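Local atomic coordinates of galectin 2 (Gallus gallus, PDB entry 2YMZ), a protein that probably binds carbohydrates, as a galectin-type lectin expected to recognise galactosides. Residues G21-D26 against G120-T125; A27-I32 against H44-F49; A31-C36 against Y115-G120; S39-H44 against N57-D62; S52-N57 against F73-G78. One frame throughout, in Å; residues are numbered along the deposited sequence. Where two conformers were deposited one is given.

Contact 1 (G21-D26 against G120-T125); sequences GHISED and GGFKVT. With SO4 (sulfate ion), chain I.
Gly21 lies directly against the Phe122 ring: the ring CZ comes to 3.3 Å from Gly21 N, and Gly21 C sits over one ring face. With no side chain on Gly21 the ring can settle this close to the backbone. Phe122 reaches it with CG anti to the backbone N (chi1 -173°). Ile23 CG1 closes on the same ring obliquely, 3.8 Å from Phe122 CD2, and Thr125 OG1 stands 3.6 Å from Gly21 CA. Beyond this pair of strands the ring stacks on Phe30, and Val81 of strand 80-88 touches both Ile23 and Phe122. The two strands run antiparallel in the five-stranded sheet of the galectin beta-sandwich, where 122-129 is one of the two outermost strands within the chain, and Thr125 carries backbone hydrogen bonds to the second subunit. His22 and Lys123 exchange both backbone bonds, His22 N to Lys123 O and Lys123 N to His22 O, each 2.9 Å. Their side chains stand together on the more open face. Past the strand end the pairing thins to Ser24 N reaching Gly121 O at 3.1 Å, from 53° out of the carbonyl plane. Gly121 is the centre of an inverse gamma turn, and Ser24 OG rests 3.4 Å from its CA. On this side a sulfate ion, probably from the crystallisation liquor, accepts a bond from Glu25 N (3.1 Å to O4) and lies at the edge of the His22 ring.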
# COMPACT_ATOMS: atom_id res chain seq x y z
N GLY A 21 -9.51 1.75 6.22
CA GLY A 21 -9.53 0.31 6.10
C GLY A 21 -10.51 -0.31 7.05
O GLY A 21 -11.21 0.42 7.80
N HIS A 22 -10.64 -1.62 6.91
CA HIS A 22 -11.62 -2.40 7.69
C HIS A 22 -10.97 -3.06 8.94
O HIS A 22 -10.02 -3.82 8.82
CB HIS A 22 -12.18 -3.47 6.77
CG HIS A 22 -13.25 -4.28 7.45
ND1 HIS A 22 -14.53 -3.82 7.66
CD2 HIS A 22 -13.18 -5.49 8.04
CE1 HIS A 22 -15.22 -4.74 8.33
NE2 HIS A 22 -14.42 -5.76 8.58
N ILE A 23 -11.56 -2.82 10.11
CA ILE A 23 -11.06 -3.47 11.35
C ILE A 23 -11.81 -4.79 11.43
O ILE A 23 -13.00 -4.78 11.35
CB ILE A 23 -11.38 -2.59 12.57
CG1 ILE A 23 -10.57 -1.24 12.45
CG2 ILE A 23 -10.96 -3.29 13.89
CD1 ILE A 23 -10.99 -0.16 13.44
N SER A 24 -11.07 -5.88 11.61
CA SER A 24 -11.63 -7.24 11.64
C SER A 24 -12.66 -7.31 12.79
O SER A 24 -12.52 -6.67 13.85
CB SER A 24 -10.50 -8.28 11.87
OG SER A 24 -9.44 -8.16 10.89
N GLU A 25 -13.70 -8.12 12.58
CA GLU A 25 -14.74 -8.31 13.58
C GLU A 25 -14.13 -8.92 14.85
O GLU A 25 -14.58 -8.66 15.98
CB GLU A 25 -15.85 -9.25 12.98
CG GLU A 25 -17.14 -9.24 13.79
CD GLU A 25 -17.88 -7.91 13.75
OE1 GLU A 25 -18.31 -7.48 12.64
OE2 GLU A 25 -18.05 -7.28 14.83
N ASP A 26 -13.07 -9.69 14.64
CA ASP A 26 -12.34 -10.38 15.71
C ASP A 26 -11.03 -9.69 16.11
O ASP A 26 -10.28 -10.25 16.88
CB ASP A 26 -11.98 -11.79 15.27
CG ASP A 26 -13.20 -12.65 15.10
OD1 ASP A 26 -14.15 -12.48 15.90
OD2 ASP A 26 -13.24 -13.44 14.14
N GLY A 120 -1.82 -6.57 11.88
CA GLY A 120 -2.89 -6.84 12.87
C GLY A 120 -4.22 -6.84 12.16
O GLY A 120 -4.29 -7.13 11.00
N GLY A 121 -5.32 -6.52 12.86
CA GLY A 121 -6.65 -6.80 12.28
C GLY A 121 -7.17 -5.58 11.56
O GLY A 121 -8.15 -4.98 11.98
N PHE A 122 -6.46 -5.14 10.51
CA PHE A 122 -6.81 -3.97 9.76
C PHE A 122 -6.48 -4.26 8.29
O PHE A 122 -5.33 -4.58 7.98
CB PHE A 122 -6.05 -2.74 10.28
CG PHE A 122 -6.47 -1.46 9.68
CD1 PHE A 122 -5.93 -1.02 8.48
CD2 PHE A 122 -7.45 -0.65 10.30
CE1 PHE A 122 -6.32 0.17 7.91
CE2 PHE A 122 -7.83 0.57 9.74
CZ PHE A 122 -7.29 0.99 8.54
N LYS A 123 -7.49 -4.27 7.42
CA LYS A 123 -7.30 -4.54 5.99
C LYS A 123 -7.40 -3.18 5.28
O LYS A 123 -8.47 -2.57 5.30
CB LYS A 123 -8.38 -5.44 5.34
CG LYS A 123 -8.67 -6.79 5.99
CD LYS A 123 -7.67 -7.91 5.72
CE LYS A 123 -7.59 -8.89 6.91
NZ LYS A 123 -8.60 -9.97 6.81
N VAL A 124 -6.31 -2.71 4.65
CA VAL A 124 -6.33 -1.40 4.01
C VAL A 124 -7.26 -1.39 2.78
O VAL A 124 -7.19 -2.27 1.91
CB VAL A 124 -4.87 -0.98 3.59
CG1 VAL A 124 -4.89 0.32 2.77
CG2 VAL A 124 -4.02 -0.83 4.86
N THR A 125 -8.18 -0.46 2.73
CA THR A 125 -8.96 -0.27 1.51
C THR A 125 -8.62 0.99 0.70
O THR A 125 -8.85 1.01 -0.49
CB THR A 125 -10.49 -0.26 1.81
OG1 THR A 125 -10.74 0.76 2.70
CG2 THR A 125 -10.93 -1.52 2.50
S SO4 I . -13.15 -9.83 8.92
O1 SO4 I . -13.83 -10.60 7.85
O2 SO4 I . -12.22 -8.88 8.25
O3 SO4 I . -12.34 -10.73 9.78
O4 SO4 I . -14.18 -9.13 9.73

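Contact 2 (A27-I32 against H44-F49); sequences AESFAI and HFNPRF
His44 and Ala31 meet near one end of the antiparallel hairpin of strands 30-34 and 40-48, where His44 CE1 approaches Ala31 CB at 3.8 Å while its ND1 bonds to Asn33. The residues from His44 to Arg48 fit the HxNPR signature of galectins, whose polar side chains are consistent with a sugar-binding face. Phe45 makes the regular pair with Ile32, both backbone bonds being formed, and the two side chains lie side by side on the other face, Phe45 CD2 4.0 Å from Ile32 CD1. Asn46 turns its side chain back: CG is anti to the backbone N (chi1 173°), and from there ND2 gives a hydrogen bond to Phe30 O at 2.9 Å. The acceptor lies in the amide plane, whereas the donor stands well above the carbonyl plane of Phe30. Pro47 O accepts a weak bond from Phe30 N; the proline has no N-H to give in return, and Phe30 O is met by the Asn46 amide instead. The proline CG sits over the face of the Phe30 ring in a CH-pi contact, 3.5 Å from CZ. Arg48 CG touches Ser29 CB (4.1 Å), and NE makes a salt bridge with Glu51. Phe49 gives its N-H to Glu28 O at 3.0 Å, and the same oxygen lies in the plane of the Phe49 ring at its edge, 3.6 Å from CD2.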
# COMPACT_ATOMS: atom_id res chain seq x y z
N ALA A 27 -10.78 -8.46 15.62
CA ALA A 27 -9.54 -7.78 15.96
C ALA A 27 -9.34 -7.67 17.42
O ALA A 27 -10.27 -7.28 18.11
CB ALA A 27 -9.49 -6.35 15.37
N GLU A 28 -8.08 -7.85 17.90
CA GLU A 28 -7.78 -7.36 19.22
C GLU A 28 -6.94 -6.11 19.12
O GLU A 28 -6.87 -5.42 20.06
CB GLU A 28 -7.00 -8.35 20.12
CG GLU A 28 -7.96 -9.44 20.67
CD GLU A 28 -7.36 -10.31 21.78
OE1 GLU A 28 -6.25 -10.02 22.36
OE2 GLU A 28 -8.05 -11.32 22.10
N SER A 29 -6.22 -5.91 17.99
CA SER A 29 -5.46 -4.66 17.88
C SER A 29 -5.00 -4.51 16.42
O SER A 29 -5.15 -5.44 15.65
CB SER A 29 -4.22 -4.71 18.79
OG SER A 29 -3.26 -5.55 18.25
N PHE A 30 -4.48 -3.33 16.05
CA PHE A 30 -3.83 -3.25 14.74
C PHE A 30 -2.75 -2.17 14.95
O PHE A 30 -2.75 -1.45 15.95
CB PHE A 30 -4.83 -2.90 13.61
CG PHE A 30 -5.48 -1.54 13.74
CD1 PHE A 30 -4.92 -0.39 13.12
CD2 PHE A 30 -6.73 -1.44 14.38
CE1 PHE A 30 -5.61 0.82 13.16
CE2 PHE A 30 -7.36 -0.23 14.47
CZ PHE A 30 -6.81 0.92 13.87
N ALA A 31 -1.79 -2.07 14.01
CA ALA A 31 -0.78 -1.04 14.21
C ALA A 31 -0.39 -0.45 12.82
O ALA A 31 -0.39 -1.15 11.82
CB ALA A 31 0.47 -1.62 14.85
N ILE A 32 -0.12 0.81 12.86
CA ILE A 32 0.37 1.54 11.65
C ILE A 32 1.78 1.94 12.16
O ILE A 32 1.94 2.66 13.20
CB ILE A 32 -0.48 2.79 11.44
CG1 ILE A 32 -1.87 2.40 10.93
CG2 ILE A 32 0.16 3.72 10.39
CD1 ILE A 32 -2.91 3.51 10.97
N HIS A 44 4.80 4.12 16.09
CA HIS A 44 4.02 2.89 16.07
C HIS A 44 2.71 3.28 16.74
O HIS A 44 2.71 3.68 17.92
CB HIS A 44 4.83 1.84 16.89
CG HIS A 44 4.05 0.64 17.44
ND1 HIS A 44 3.77 -0.48 16.69
CD2 HIS A 44 3.61 0.36 18.71
CE1 HIS A 44 3.16 -1.39 17.46
NE2 HIS A 44 3.11 -0.91 18.70
N PHE A 45 1.63 3.31 15.98
CA PHE A 45 0.31 3.79 16.43
C PHE A 45 -0.49 2.51 16.54
O PHE A 45 -0.78 1.83 15.53
CB PHE A 45 -0.26 4.65 15.28
CG PHE A 45 -1.69 5.08 15.50
CD1 PHE A 45 -1.96 6.16 16.31
CD2 PHE A 45 -2.73 4.38 14.85
CE1 PHE A 45 -3.29 6.56 16.52
CE2 PHE A 45 -4.06 4.79 15.04
CZ PHE A 45 -4.31 5.83 15.90
N ASN A 46 -0.89 2.17 17.78
CA ASN A 46 -1.40 0.84 17.96
C ASN A 46 -2.68 0.86 18.86
O ASN A 46 -2.58 0.86 20.10
CB ASN A 46 -0.29 0.08 18.73
CG ASN A 46 -0.70 -1.35 19.19
OD1 ASN A 46 -0.11 -1.81 20.19
ND2 ASN A 46 -1.51 -2.07 18.47
N PRO A 47 -3.86 0.98 18.23
CA PRO A 47 -5.07 0.87 19.03
C PRO A 47 -5.24 -0.55 19.56
O PRO A 47 -5.09 -1.51 18.83
CB PRO A 47 -6.16 1.10 17.98
CG PRO A 47 -5.55 2.02 16.93
CD PRO A 47 -4.11 1.44 16.85
N ARG A 48 -5.52 -0.65 20.85
CA ARG A 48 -5.64 -1.96 21.51
C ARG A 48 -7.06 -2.06 22.11
O ARG A 48 -7.43 -1.27 22.99
CB ARG A 48 -4.61 -2.02 22.61
CG ARG A 48 -3.23 -2.31 21.91
CD ARG A 48 -2.17 -2.94 22.79
NE ARG A 48 -2.70 -3.99 23.63
CZ ARG A 48 -2.57 -5.32 23.45
NH1 ARG A 48 -1.89 -5.81 22.42
NH2 ARG A 48 -3.16 -6.16 24.37
N PHE A 49 -7.79 -3.04 21.62
CA PHE A 49 -9.23 -3.12 21.97
C PHE A 49 -9.36 -3.68 23.40
O PHE A 49 -10.19 -3.19 24.13
CB PHE A 49 -9.99 -4.02 20.99
CG PHE A 49 -10.33 -3.29 19.72
CD1 PHE A 49 -11.51 -2.56 19.65
CD2 PHE A 49 -9.48 -3.33 18.64
CE1 PHE A 49 -11.82 -1.86 18.51
CE2 PHE A 49 -9.78 -2.64 17.44
CZ PHE A 49 -10.98 -1.92 17.40

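Contact 3 (A31-C36 against Y115-G120); sequences AINLGC and YLNILG
Asn33 and Asn117 are joined three times: by both backbone bonds of an antiparallel pair and by a side-chain bond from Asn33 ND2 to Asn117 OD1 at 2.9 Å. The amide planes are 89° apart, and OD1 lies in the plane of the donor amide. Asn117 CG is held between its backbone N and carbonyl carbon (chi1 76°), leaning toward Asn33, whose CG is beside its own N. ND2 of the same Asn117 amide gives a hydrogen bond to Tyr115 OH, two residues earlier in its strand, 2.8 Å away and nearly straight. Tyr115 OH in turn bonds Glu5. Leu119 CD1 closes the neighbourhood at 3.9 Å from Asn33 ND2.

The opposite face of this pairing of strands 30-34 and 112-120, in the middle of a sheet of the galectin sandwich, is apolar. Leu116 CD1 lies 3.6 Å from Leu34 CD2 and 4.0 Å from Ile32 CG2, and Ile32 and Ile118 lie side by side, CG1 to CG1. Met17 and Ile19 of the facing sheet pack on these chains.

The polar groups thus form a chain of hydrogen bonds running from Glu5 through Tyr115, Asn117 and Asn33 to His44. Because OD1 of Asn33, at the last link, can only accept, His44 ND1 presumably carries a proton, and Tyr115 probably donates its own to Glu5.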
# COMPACT_ATOMS: atom_id res chain seq x y z
N ALA A 31 -1.79 -2.07 14.01
CA ALA A 31 -0.78 -1.04 14.21
C ALA A 31 -0.39 -0.45 12.82
O ALA A 31 -0.39 -1.15 11.82
CB ALA A 31 0.47 -1.62 14.85
N ILE A 32 -0.12 0.81 12.86
CA ILE A 32 0.37 1.54 11.65
C ILE A 32 1.78 1.94 12.16
O ILE A 32 1.94 2.66 13.20
CB ILE A 32 -0.48 2.79 11.44
CG1 ILE A 32 -1.87 2.40 10.93
CG2 ILE A 32 0.16 3.72 10.39
CD1 ILE A 32 -2.91 3.51 10.97
N ASN A 33 2.80 1.49 11.41
CA ASN A 33 4.22 1.71 11.80
C ASN A 33 4.94 2.54 10.68
O ASN A 33 4.92 2.14 9.56
CB ASN A 33 4.89 0.39 11.90
CG ASN A 33 4.35 -0.42 13.11
OD1 ASN A 33 4.24 0.14 14.16
ND2 ASN A 33 4.04 -1.66 12.94
N LEU A 34 5.56 3.62 11.07
CA LEU A 34 6.18 4.58 10.11
C LEU A 34 7.63 4.76 10.58
O LEU A 34 7.89 5.01 11.76
CB LEU A 34 5.46 5.88 10.13
CG LEU A 34 4.12 5.73 9.36
CD1 LEU A 34 3.15 6.80 9.87
CD2 LEU A 34 4.37 5.83 7.82
N GLY A 35 8.58 4.55 9.66
CA GLY A 35 9.96 4.84 10.10
C GLY A 35 10.91 4.70 8.95
O GLY A 35 10.60 5.06 7.84
N CYS A 36 12.07 4.15 9.24
CA CYS A 36 12.97 3.97 8.13
C CYS A 36 13.20 2.54 7.71
O CYS A 36 13.70 2.33 6.59
CB CYS A 36 14.23 4.80 8.33
SG CYS A 36 15.36 3.97 9.41
N TYR A 115 9.58 4.17 5.30
CA TYR A 115 9.04 2.87 5.38
C TYR A 115 7.68 2.92 6.17
O TYR A 115 7.57 3.65 7.16
CB TYR A 115 10.01 2.04 6.23
CG TYR A 115 9.52 0.68 6.59
CD1 TYR A 115 9.58 -0.37 5.69
CD2 TYR A 115 8.99 0.46 7.88
CE1 TYR A 115 9.07 -1.59 6.02
CE2 TYR A 115 8.48 -0.79 8.23
CZ TYR A 115 8.53 -1.80 7.32
OH TYR A 115 8.12 -3.07 7.70
N LEU A 116 6.70 2.12 5.68
CA LEU A 116 5.41 1.98 6.38
C LEU A 116 5.05 0.48 6.45
O LEU A 116 5.18 -0.24 5.47
CB LEU A 116 4.34 2.68 5.52
CG LEU A 116 2.82 2.45 5.76
CD1 LEU A 116 2.35 2.87 7.16
CD2 LEU A 116 2.02 3.21 4.67
N ASN A 117 4.47 0.02 7.57
CA ASN A 117 3.81 -1.26 7.49
C ASN A 117 2.53 -1.14 8.35
O ASN A 117 2.38 -0.19 9.16
CB ASN A 117 4.73 -2.43 7.87
CG ASN A 117 4.99 -2.57 9.35
OD1 ASN A 117 4.09 -2.41 10.17
ND2 ASN A 117 6.22 -3.00 9.70
N ILE A 118 1.56 -1.98 8.00
CA ILE A 118 0.33 -1.99 8.78
C ILE A 118 0.18 -3.45 9.17
O ILE A 118 0.32 -4.31 8.30
CB ILE A 118 -0.84 -1.44 7.94
CG1 ILE A 118 -0.65 0.06 7.83
CG2 ILE A 118 -2.11 -1.57 8.84
CD1 ILE A 118 -1.49 0.82 6.84
N LEU A 119 -0.07 -3.74 10.46
CA LEU A 119 -0.09 -5.14 10.95
C LEU A 119 -1.38 -5.33 11.76
O LEU A 119 -1.96 -4.32 12.28
CB LEU A 119 1.06 -5.37 11.95
CG LEU A 119 2.53 -5.07 11.52
CD1 LEU A 119 3.56 -5.54 12.55
CD2 LEU A 119 2.77 -5.75 10.20
N GLY A 120 -1.82 -6.57 11.88
CA GLY A 120 -2.89 -6.84 12.87
C GLY A 120 -4.22 -6.84 12.16
O GLY A 120 -4.29 -7.13 11.00

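Contact 4 (S39-H44 against N57-D62); sequences SDLALH and NSLCSD
Asp40 and Ser61 meet through a carboxylate that is tied on both oxygens. From Asp40 CB, which points away from strand 53-60, chi1 of -76° sets CG beside the backbone N and brings it to 3.8 Å from Ser61 N. OD1 then accepts that N-H at 3.0 Å, almost straight at the hydrogen but from above the carboxylate plane. OD2 takes a bond from a water, which also lies 3.3 Å from Ser61 OG, and a weak one from Ser39 OG. The neighbouring Ser39 O receives Asp62 N at 2.8 Å, in the carbonyl plane and on a lone pair. The carboxylate and this carbonyl hold the start of the tight turn that follows strand 53-60, in which Ser61 and Asp62 both have positive phi.

Inward from the turn, Leu41 and Leu59 exchange backbone bonds and cross obliquely on one face, CB to CB 3.9 Å, while Leu59 CG rests on Ser39 O at 3.4 Å. Ser58 points its hydroxyl elsewhere, to Arg107 and His108. The register against 53-60 then shifts by one, a beta bulge, before His44 and Asn57 bond each other's backbone, with His44 N to Asn57 O at 2.8 Å. On the side of strand 30-34, Ala42 and Leu43 both face Leu34, a classic bulge. Beyond it the His44 and Asn57 side chains share one face with Trp64, an arrangement consistent with the carbohydrate-binding cleft of galectins.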
# COMPACT_ATOMS: atom_id res chain seq x y z
N SER A 39 12.81 -2.22 11.82
CA SER A 39 13.43 -2.19 13.14
C SER A 39 13.68 -0.78 13.69
O SER A 39 14.17 -0.58 14.79
CB SER A 39 14.76 -2.95 13.02
OG SER A 39 15.54 -2.30 12.04
N ASP A 40 13.34 0.24 12.91
CA ASP A 40 13.55 1.61 13.28
C ASP A 40 12.28 2.41 12.94
O ASP A 40 12.03 2.75 11.78
CB ASP A 40 14.76 2.21 12.56
CG ASP A 40 16.06 1.72 13.16
OD1 ASP A 40 16.37 2.18 14.27
OD2 ASP A 40 16.68 0.80 12.58
N LEU A 41 11.45 2.71 13.94
CA LEU A 41 10.16 3.37 13.71
C LEU A 41 10.03 4.68 14.46
O LEU A 41 10.34 4.75 15.66
CB LEU A 41 9.00 2.44 14.23
CG LEU A 41 8.94 1.04 13.55
CD1 LEU A 41 7.84 0.17 14.19
CD2 LEU A 41 8.65 1.21 12.04
N ALA A 42 9.66 5.74 13.74
CA ALA A 42 9.29 7.00 14.33
C ALA A 42 7.96 6.94 15.06
O ALA A 42 7.79 7.58 16.09
CB ALA A 42 9.30 8.10 13.28
N LEU A 43 7.02 6.14 14.52
CA LEU A 43 5.65 6.16 15.07
C LEU A 43 5.14 4.72 14.95
O LEU A 43 5.01 4.16 13.83
CB LEU A 43 4.75 7.15 14.34
CG LEU A 43 3.23 7.14 14.78
CD1 LEU A 43 3.07 7.32 16.29
CD2 LEU A 43 2.36 8.14 14.01
N HIS A 44 4.80 4.12 16.09
CA HIS A 44 4.02 2.89 16.07
C HIS A 44 2.71 3.28 16.74
O HIS A 44 2.71 3.68 17.92
CB HIS A 44 4.83 1.84 16.89
CG HIS A 44 4.05 0.64 17.44
ND1 HIS A 44 3.77 -0.48 16.69
CD2 HIS A 44 3.61 0.36 18.71
CE1 HIS A 44 3.16 -1.39 17.46
NE2 HIS A 44 3.11 -0.91 18.70
N ASN A 57 4.30 4.49 20.29
CA ASN A 57 5.71 4.31 20.76
C ASN A 57 6.68 4.51 19.57
O ASN A 57 6.25 4.62 18.40
CB ASN A 57 5.96 2.90 21.34
CG ASN A 57 7.09 2.88 22.41
OD1 ASN A 57 7.85 3.82 22.56
ND2 ASN A 57 7.20 1.78 23.15
N SER A 58 7.98 4.53 19.87
CA SER A 58 9.01 4.51 18.79
C SER A 58 9.90 3.30 19.04
O SER A 58 9.90 2.75 20.15
CB SER A 58 9.84 5.80 18.87
OG SER A 58 10.34 5.98 20.20
N LEU A 59 10.62 2.83 18.02
CA LEU A 59 11.40 1.60 18.02
C LEU A 59 12.76 2.07 17.50
O LEU A 59 12.79 2.73 16.44
CB LEU A 59 10.79 0.54 17.06
CG LEU A 59 11.52 -0.80 16.85
CD1 LEU A 59 11.51 -1.50 18.24
CD2 LEU A 59 10.86 -1.72 15.87
N CYS A 60 13.84 1.71 18.20
CA CYS A 60 15.22 2.17 17.85
C CYS A 60 16.10 0.91 17.87
O CYS A 60 16.31 0.35 18.94
CB CYS A 60 15.70 3.25 18.85
SG CYS A 60 17.06 4.41 18.43
N SER A 61 16.56 0.49 16.69
CA SER A 61 17.29 -0.76 16.49
C SER A 61 16.59 -1.93 17.18
O SER A 61 17.21 -2.69 17.94
CB SER A 61 18.77 -0.62 16.90
OG SER A 61 19.37 0.41 16.13
N ASP A 62 15.29 -2.04 16.90
CA ASP A 62 14.45 -3.10 17.47
C ASP A 62 14.30 -3.06 19.02
O ASP A 62 13.83 -4.03 19.60
CB ASP A 62 14.90 -4.51 16.99
CG ASP A 62 14.20 -4.96 15.70
OD1 ASP A 62 13.05 -4.56 15.45
OD2 ASP A 62 14.81 -5.75 14.93
O HOH W 1 19.08 -0.65 13.06

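Contact 5 (S52-N57 against F73-G78); sequences SVIVCN and FNFYKG
The G1 beta bulge in which Ser52 and Val53 both face Arg48, at the turn between strands 40-48 and 53-60, is where Phe73 rests its ring. Ser52 has left-handed backbone angles, and its CA stands over the ring in a CH-pi contact, 4.1 Å from the Phe73 centroid and only 13° off the normal. The serine OG, anti to its backbone N, lies near the root of the aromatic side chain, 3.6 Å from Phe73 CB. Phe73 CG is likewise anti to its own N (chi1 -170°); the ring's CD2 comes within 3.3 Å of Val53 N, and CE2 meets Val53 O at 3.6 Å.

The opposite face of the Phe73 ring is taken by Phe75, two residues further along the loop, whose CD2 lies 4.1 Å above the plane and toward the rim. Ile54 bridges the two aromatics: CG1 reaches Phe73 CD2 obliquely at 4.0 Å, while CD1 meets the edge of Phe75 at CE2, 3.8 Å away, the two side chains crossing at about a right angle. Phe49 adds an edge-to-face contact to Phe73, and Pro47 touches both rings.

No hydrogen bond passes between the two segments. The loop before strand 80-88 is therefore held against the start of strand 53-60 by aromatic and aliphatic surface, with the backbone polar atoms of Val53 meeting ring carbons, while Ser52 O turns to Lys71 NZ.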
# COMPACT_ATOMS: atom_id res chain seq x y z
N SER A 52 -8.77 -0.90 25.66
CA SER A 52 -9.48 0.30 25.15
C SER A 52 -8.57 1.54 25.20
O SER A 52 -8.86 2.54 25.85
CB SER A 52 -10.79 0.54 25.98
OG SER A 52 -11.55 1.52 25.29
N VAL A 53 -7.40 1.48 24.54
CA VAL A 53 -6.45 2.58 24.66
C VAL A 53 -5.65 2.62 23.31
O VAL A 53 -5.46 1.56 22.66
CB VAL A 53 -5.43 2.33 25.85
CG1 VAL A 53 -4.70 1.01 25.65
CG2 VAL A 53 -4.42 3.49 26.03
N ILE A 54 -5.19 3.83 22.92
CA ILE A 54 -4.31 3.89 21.77
C ILE A 54 -2.92 4.03 22.35
O ILE A 54 -2.62 4.99 23.10
CB ILE A 54 -4.63 5.16 20.94
CG1 ILE A 54 -6.10 5.04 20.43
CG2 ILE A 54 -3.59 5.33 19.78
CD1 ILE A 54 -6.65 6.31 19.82
N VAL A 55 -2.04 3.13 21.98
CA VAL A 55 -0.66 3.22 22.45
C VAL A 55 0.18 3.69 21.28
O VAL A 55 0.05 3.11 20.19
CB VAL A 55 -0.13 1.86 22.81
CG1 VAL A 55 1.29 1.91 23.46
CG2 VAL A 55 -1.06 1.31 23.92
N CYS A 56 0.99 4.69 21.52
CA CYS A 56 2.01 5.11 20.54
C CYS A 56 3.38 4.86 21.15
O CYS A 56 3.61 5.08 22.38
CB CYS A 56 1.86 6.59 20.21
SG CYS A 56 0.34 6.93 19.27
N ASN A 57 4.30 4.49 20.29
CA ASN A 57 5.71 4.31 20.76
C ASN A 57 6.68 4.51 19.57
O ASN A 57 6.25 4.62 18.40
CB ASN A 57 5.96 2.90 21.34
CG ASN A 57 7.09 2.88 22.41
OD1 ASN A 57 7.85 3.82 22.56
ND2 ASN A 57 7.20 1.78 23.15
N PHE A 73 -10.80 6.45 22.95
CA PHE A 73 -10.77 5.23 22.10
C PHE A 73 -12.17 4.99 21.57
O PHE A 73 -13.06 4.46 22.26
CB PHE A 73 -10.45 3.98 22.94
CG PHE A 73 -10.17 2.79 22.12
CD1 PHE A 73 -11.18 1.92 21.72
CD2 PHE A 73 -8.86 2.51 21.73
CE1 PHE A 73 -10.93 0.78 20.95
CE2 PHE A 73 -8.61 1.37 20.96
CZ PHE A 73 -9.63 0.49 20.56
N ASN A 74 -12.37 5.39 20.36
CA ASN A 74 -13.66 5.23 19.69
C ASN A 74 -13.38 4.47 18.40
O ASN A 74 -13.53 5.02 17.28
CB ASN A 74 -14.27 6.59 19.30
CG ASN A 74 -15.11 7.20 20.41
OD1 ASN A 74 -15.73 6.49 21.19
ND2 ASN A 74 -15.08 8.51 20.54
N PHE A 75 -12.95 3.24 18.57
CA PHE A 75 -12.75 2.39 17.42
C PHE A 75 -13.66 1.29 17.68
O PHE A 75 -13.89 0.89 18.83
CB PHE A 75 -11.31 1.87 17.30
CG PHE A 75 -10.29 2.87 16.73
CD1 PHE A 75 -10.33 3.20 15.38
CD2 PHE A 75 -9.33 3.46 17.54
CE1 PHE A 75 -9.37 4.10 14.82
CE2 PHE A 75 -8.37 4.38 17.01
CZ PHE A 75 -8.39 4.66 15.65
N TYR A 76 -14.15 0.70 16.62
CA TYR A 76 -15.11 -0.39 16.73
C TYR A 76 -14.74 -1.55 15.89
O TYR A 76 -14.44 -1.41 14.69
CB TYR A 76 -16.51 0.14 16.27
CG TYR A 76 -16.86 1.33 17.11
CD1 TYR A 76 -17.51 1.18 18.32
CD2 TYR A 76 -16.46 2.61 16.74
CE1 TYR A 76 -17.79 2.25 19.11
CE2 TYR A 76 -16.70 3.68 17.53
CZ TYR A 76 -17.38 3.51 18.70
OH TYR A 76 -17.59 4.61 19.48
N LYS A 77 -14.84 -2.76 16.44
CA LYS A 77 -14.50 -3.93 15.63
C LYS A 77 -15.50 -4.13 14.52
O LYS A 77 -16.69 -3.81 14.70
CB LYS A 77 -14.48 -5.21 16.50
CG LYS A 77 -13.40 -5.13 17.60
CD LYS A 77 -13.44 -6.39 18.48
CE LYS A 77 -12.56 -6.17 19.71
NZ LYS A 77 -12.45 -7.46 20.52
N GLY A 78 -15.02 -4.58 13.36
CA GLY A 78 -15.93 -4.77 12.22
C GLY A 78 -16.26 -3.52 11.40
O GLY A 78 -17.11 -3.62 10.51

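How the contacts relate
Contacts 2, 3 and 4 lie in one antiparallel sheet, where strands 112-120, 30-34, 40-48 and 53-60 are successive neighbours. Contacts 2 and 3 share Ala31 and Ile32, and contacts 2 and 4 share His44. Contact 1 belongs to the other sheet of the sandwich; its centre is about 10 Å from that of contact 2 and about 22 Å from that of contact 4, across the chain's centre. Along the chain, contact 1 spans all the others, and contact 2 closes before contact 5 opens, their centres about 6 Å apart. Contact 1 thus joins residues far apart in sequence within one sheet, contacts 2 to 4 join neighbouring strands of the other, and contact 5 adds the loop before strand 80-88.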